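Local coordinates for P-granule scaffold (Caenorhabditis japonica, PDB 5W4A), which serves as a scaffold of germline P granules, the RNA-protein condensates linked to mRNA repression, and probably self-associates through this N-terminal domain, at residues Thr16-Asn21 with Met78-Ala83; Ala138-Ile143 with Leu166-Asp171. One frame throughout, in Å; residues are numbered along the deposited sequence.

Contact 1 of 2, residues Thr16-Asn21 with Met78-Ala83; sequences TYFFPN and MDTLLA
Tyr17 and Thr80 each carry one hydrogen bond between the turn at 16-21 and the helix of 78-83, and the rings of Phe18 and Phe19 fill in around them. Tyr17 OH donates to Asp79 OD2 at 2.6 Å, the phenol and aspartate side chains crossing at about a right angle. The oxygen is met on its anti side, 34° out of the carboxylate plane. Thr80 OG1 in turn donates to Phe18 O at 2.8 Å, in the plane of that carbonyl and on a lone pair; the torsion that sets OG1 beside its own backbone N leaves CG2 anti to that N (OG1 chi1 -50°). The methyl CG2 then lies 3.5 Å from Phe19 CE1. The Phe18 and Thr80 side chains pass each other in opposite directions, which brings Phe18 CD2, at the ring edge, up to OG1, while Phe18 CE2 rests 3.9 Å from Asp79 CB. Over one face of the Phe18 ring, 3.5 Å above its centre, sits Tyr17 CD2.

Asp79 has other direct partners: Arg6 forms a salt bridge to OD2 and His106 hydrogen-bonds OD1, so both carboxylate oxygens are held. Farther out, Thr16 OG1 accepts from Phe19 N at 3.0 Å, an ST motif that shapes the turn ahead of helix 20-28, whose N-cap is Phe19; Asp171 OD2 takes hydrogen bonds from Tyr17 N and Phe18 N. A phenylalanine in place of Tyr17 would probably leave Asp79 OD2 relying on Arg6, without its phenol donor, and the ring no longer tied to the helix by a hydrogen bond. The buried carboxylate is thus likely to stay ionised, the arginine compensating its charge and the hydrogen bonds to phenol and histidine stabilising it.

Contact 2 of 2, residues Ala138-Ile143 with Leu166-Asp171; sequences AKILAI and LDLDFD
Leu166 reaches across to helix 136-148 and meets Lys139, Ile140 and Ile143 with its two methyl groups. CD1 of Leu166 lies 3.8 Å from Ile140 CG1 and, on the next turn of the helix, 4.0 Å from Ile143 CD1; the leucine and Ile143 approach tip to tip, whereas Ile140 is crossed at a slant. The same methyl also nears Lys139 CB, while CD2 of Leu166 lies over the aliphatic stem of Lys139, 4.0 Å from its CD. Leu166 CG is anti to the carbonyl carbon (chi1 -57°), which points the branch point at the helix. Leu168 adds a looser touch, its CD1 4.4 Å from Ile140 CG1.

Polar interactions join neither segment to the other, but they surround the contact. Lys139 packs against the leucine with its hydrocarbon stem and stays extended until chi4, where a bend (-54°) places NZ; the ammonium gives hydrogen bonds to the backbone oxygens of Lys131, at the end of helix 116-131, and of Gln133, in the loop that follows. Leu166 O is bound by Arg15, tying segment 166-171 to strand 14-16.

Among the charged contacts, Asp167 and Asp169 each form a salt bridge with Lys134 of the second subunit.

The arrangement belongs to a largely helical domain: Leu166 and Leu168, in the residues leading into helix 169-179 with Leu168 as its N-cap, set that helix start against helix 136-148 by leucine-isoleucine packing, on a segment that also meets the partner chain.

Overall arrangement
Both contacts are buried, but the centre of contact 1 lies about 4 Å from the centre of the chain and that of contact 2 about 9 Å; contact 2 also includes the partly exposed Lys139 and Leu166 and has a neighbouring subunit at its margin. Their chemistry differs as well: buried hydrogen bonds and aromatic rings in the first, aliphatic packing without cross-contact polar bonds in the second. They meet at Asp171, on helix 169-179, whose OD1 lies 2.6 Å from Thr16 OG1, probably a hydrogen bond. Helix 136-148 also serves both, since Ile140 touches Tyr17 and Leu144 touches Asp79. The two contacts therefore share neighbours, although they follow in series along the chain.

Contact 1 of 2, residues Thr16-Asn21 with Met78-Ala83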
# COMPACT_ATOMS: atom_id res chain seq x y z
N THR C 16 -2.60 -9.03 14.29
CA THR C 16 -3.71 -8.08 14.38
C THR C 16 -3.27 -6.75 14.97
O THR C 16 -2.40 -6.68 15.83
CB THR C 16 -4.87 -8.69 15.20
OG1 THR C 16 -5.98 -7.77 15.23
CG2 THR C 16 -4.49 -9.01 16.61
N TYR C 17 -3.84 -5.65 14.45
CA TYR C 17 -3.80 -4.35 15.11
C TYR C 17 -5.13 -4.04 15.79
O TYR C 17 -5.18 -3.72 16.98
CB TYR C 17 -3.43 -3.21 14.12
CG TYR C 17 -3.58 -1.91 14.83
CD1 TYR C 17 -2.68 -1.54 15.83
CD2 TYR C 17 -4.68 -1.09 14.59
CE1 TYR C 17 -2.87 -0.41 16.59
CE2 TYR C 17 -4.87 0.05 15.32
CZ TYR C 17 -3.97 0.39 16.32
OH TYR C 17 -4.13 1.52 17.07
N PHE C 18 -6.23 -4.19 15.04
CA PHE C 18 -7.53 -3.66 15.47
C PHE C 18 -8.28 -4.60 16.41
O PHE C 18 -9.20 -4.15 17.11
CB PHE C 18 -8.42 -3.39 14.25
CG PHE C 18 -7.99 -2.20 13.43
CD1 PHE C 18 -7.21 -2.36 12.28
CD2 PHE C 18 -8.38 -0.90 13.79
CE1 PHE C 18 -6.83 -1.26 11.54
CE2 PHE C 18 -8.00 0.19 13.04
CZ PHE C 18 -7.21 0.02 11.92
N PHE C 19 -7.94 -5.90 16.45
CA PHE C 19 -8.74 -6.91 17.15
C PHE C 19 -7.90 -7.85 18.04
O PHE C 19 -8.09 -9.06 18.01
CB PHE C 19 -9.53 -7.72 16.13
CG PHE C 19 -10.49 -6.89 15.31
CD1 PHE C 19 -11.64 -6.40 15.87
CD2 PHE C 19 -10.21 -6.59 13.97
CE1 PHE C 19 -12.54 -5.62 15.12
CE2 PHE C 19 -11.09 -5.82 13.22
CZ PHE C 19 -12.25 -5.34 13.81
N PRO C 20 -7.01 -7.32 18.87
CA PRO C 20 -6.20 -8.25 19.69
C PRO C 20 -6.99 -9.13 20.65
O PRO C 20 -6.64 -10.31 20.80
CB PRO C 20 -5.25 -7.31 20.45
CG PRO C 20 -5.91 -5.98 20.42
CD PRO C 20 -6.61 -5.92 19.12
N ASN C 21 -8.03 -8.62 21.32
CA ASN C 21 -8.75 -9.49 22.26
C ASN C 21 -9.58 -10.52 21.51
O ASN C 21 -9.80 -11.62 22.04
CB ASN C 21 -9.61 -8.64 23.20
CG ASN C 21 -10.10 -9.43 24.40
OD1 ASN C 21 -9.36 -10.22 24.99
ND2 ASN C 21 -11.35 -9.17 24.80
N MSE C 78 -10.46 2.28 20.26
CA MSE C 78 -11.10 3.48 19.71
C MSE C 78 -10.82 3.66 18.22
O MSE C 78 -11.69 4.14 17.47
CB MSE C 78 -10.66 4.70 20.48
CG MSE C 78 -11.32 4.72 21.85
SE MSE C 78 -10.64 6.12 23.00
CE MSE C 78 -11.42 7.63 22.07
N ASP C 79 -9.60 3.32 17.76
CA ASP C 79 -9.34 3.23 16.33
C ASP C 79 -10.35 2.29 15.67
O ASP C 79 -10.91 2.61 14.63
CB ASP C 79 -7.93 2.71 16.02
CG ASP C 79 -6.83 3.74 16.14
OD1 ASP C 79 -7.06 4.95 16.34
OD2 ASP C 79 -5.66 3.32 15.99
N THR C 80 -10.56 1.13 16.27
CA THR C 80 -11.51 0.17 15.71
C THR C 80 -12.92 0.76 15.66
O THR C 80 -13.61 0.61 14.65
CB THR C 80 -11.48 -1.13 16.52
OG1 THR C 80 -10.10 -1.49 16.65
CG2 THR C 80 -12.27 -2.24 15.83
N LEU C 81 -13.33 1.47 16.70
CA LEU C 81 -14.65 2.11 16.69
C LEU C 81 -14.78 3.09 15.51
O LEU C 81 -15.80 3.12 14.81
CB LEU C 81 -14.90 2.83 18.00
CG LEU C 81 -15.03 2.02 19.28
CD1 LEU C 81 -15.25 2.99 20.44
CD2 LEU C 81 -16.16 1.01 19.23
N LEU C 82 -13.75 3.90 15.27
CA LEU C 82 -13.82 4.83 14.14
C LEU C 82 -13.94 4.10 12.82
O LEU C 82 -14.69 4.52 11.93
CB LEU C 82 -12.59 5.73 14.10
CG LEU C 82 -12.46 6.72 15.24
CD1 LEU C 82 -11.21 7.54 15.07
CD2 LEU C 82 -13.70 7.64 15.26
N ALA C 83 -13.19 3.02 12.65
CA ALA C 83 -13.24 2.27 11.40
C ALA C 83 -14.59 1.59 11.21
O ALA C 83 -14.99 1.34 10.08
CB ALA C 83 -12.11 1.23 11.38

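Contact 2 of 2, residues Ala138-Ile143 with Leu166-Asp171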
# COMPACT_ATOMS: atom_id res chain seq x y z
N ALA C 138 2.80 4.40 11.42
CA ALA C 138 2.34 5.46 10.53
C ALA C 138 1.45 4.91 9.43
O ALA C 138 0.47 5.55 9.03
CB ALA C 138 3.52 6.18 9.89
N LYS C 139 1.79 3.73 8.92
CA LYS C 139 1.00 3.12 7.86
C LYS C 139 -0.38 2.70 8.37
O LYS C 139 -1.37 2.83 7.65
CB LYS C 139 1.77 1.94 7.27
CG LYS C 139 3.02 2.37 6.50
CD LYS C 139 3.92 1.18 6.20
CE LYS C 139 5.27 1.64 5.62
NZ LYS C 139 5.13 2.51 4.44
N ILE C 140 -0.47 2.24 9.62
CA ILE C 140 -1.79 1.93 10.19
C ILE C 140 -2.64 3.20 10.28
O ILE C 140 -3.83 3.19 9.94
CB ILE C 140 -1.64 1.24 11.55
CG1 ILE C 140 -1.00 -0.14 11.39
CG2 ILE C 140 -3.02 1.15 12.28
CD1 ILE C 140 -0.48 -0.69 12.69
N LEU C 141 -2.05 4.29 10.76
CA LEU C 141 -2.76 5.57 10.83
C LEU C 141 -3.28 6.00 9.45
O LEU C 141 -4.44 6.42 9.32
CB LEU C 141 -1.81 6.64 11.40
CG LEU C 141 -2.31 8.08 11.34
CD1 LEU C 141 -3.62 8.26 12.09
CD2 LEU C 141 -1.24 8.95 11.93
N ALA C 142 -2.45 5.88 8.42
CA ALA C 142 -2.86 6.25 7.07
C ALA C 142 -4.06 5.42 6.62
O ALA C 142 -5.02 5.96 6.06
CB ALA C 142 -1.69 6.08 6.11
N ILE C 143 -4.02 4.10 6.84
CA ILE C 143 -5.13 3.24 6.43
C ILE C 143 -6.39 3.60 7.21
O ILE C 143 -7.50 3.63 6.65
CB ILE C 143 -4.75 1.76 6.58
CG1 ILE C 143 -3.69 1.40 5.56
CG2 ILE C 143 -5.99 0.84 6.42
CD1 ILE C 143 -2.97 0.10 5.90
N LEU C 166 0.34 -4.95 5.29
CA LEU C 166 1.01 -5.10 6.57
C LEU C 166 0.81 -6.49 7.17
O LEU C 166 1.07 -6.71 8.37
CB LEU C 166 0.50 -4.03 7.54
CG LEU C 166 0.66 -2.57 7.10
CD1 LEU C 166 -0.11 -1.63 8.01
CD2 LEU C 166 2.14 -2.24 7.12
N ASP C 167 0.38 -7.45 6.35
CA ASP C 167 0.02 -8.79 6.80
C ASP C 167 -1.01 -8.73 7.92
O ASP C 167 -1.02 -9.56 8.83
CB ASP C 167 1.27 -9.59 7.19
CG ASP C 167 2.11 -9.99 5.99
OD1 ASP C 167 1.69 -9.79 4.83
OD2 ASP C 167 3.23 -10.53 6.20
N LEU C 168 -1.93 -7.77 7.81
CA LEU C 168 -3.10 -7.65 8.68
C LEU C 168 -4.36 -8.16 7.97
O LEU C 168 -5.47 -7.65 8.18
CB LEU C 168 -3.25 -6.20 9.16
CG LEU C 168 -2.15 -5.73 10.11
CD1 LEU C 168 -2.28 -4.25 10.40
CD2 LEU C 168 -2.13 -6.56 11.40
N ASP C 169 -4.20 -9.23 7.19
CA ASP C 169 -5.33 -9.89 6.54
C ASP C 169 -6.44 -10.26 7.52
O ASP C 169 -7.62 -10.16 7.17
CB ASP C 169 -4.83 -11.13 5.79
CG ASP C 169 -3.64 -10.81 4.91
OD1 ASP C 169 -2.52 -10.62 5.47
OD2 ASP C 169 -3.85 -10.68 3.68
N PHE C 170 -6.10 -10.68 8.75
CA PHE C 170 -7.14 -10.97 9.73
C PHE C 170 -8.04 -9.76 9.96
O PHE C 170 -9.27 -9.89 10.01
CB PHE C 170 -6.49 -11.41 11.05
CG PHE C 170 -7.45 -11.59 12.18
CD1 PHE C 170 -8.41 -12.60 12.12
CD2 PHE C 170 -7.41 -10.77 13.30
CE1 PHE C 170 -9.27 -12.82 13.18
CE2 PHE C 170 -8.28 -11.00 14.38
CZ PHE C 170 -9.21 -12.01 14.29
N ASP C 171 -7.45 -8.59 10.13
CA ASP C 171 -8.25 -7.41 10.42
C ASP C 171 -9.13 -7.06 9.22
O ASP C 171 -10.31 -6.69 9.40
CB ASP C 171 -7.36 -6.23 10.78
CG ASP C 171 -6.67 -6.36 12.12
OD1 ASP C 171 -7.00 -7.33 12.86
OD2 ASP C 171 -5.81 -5.50 12.43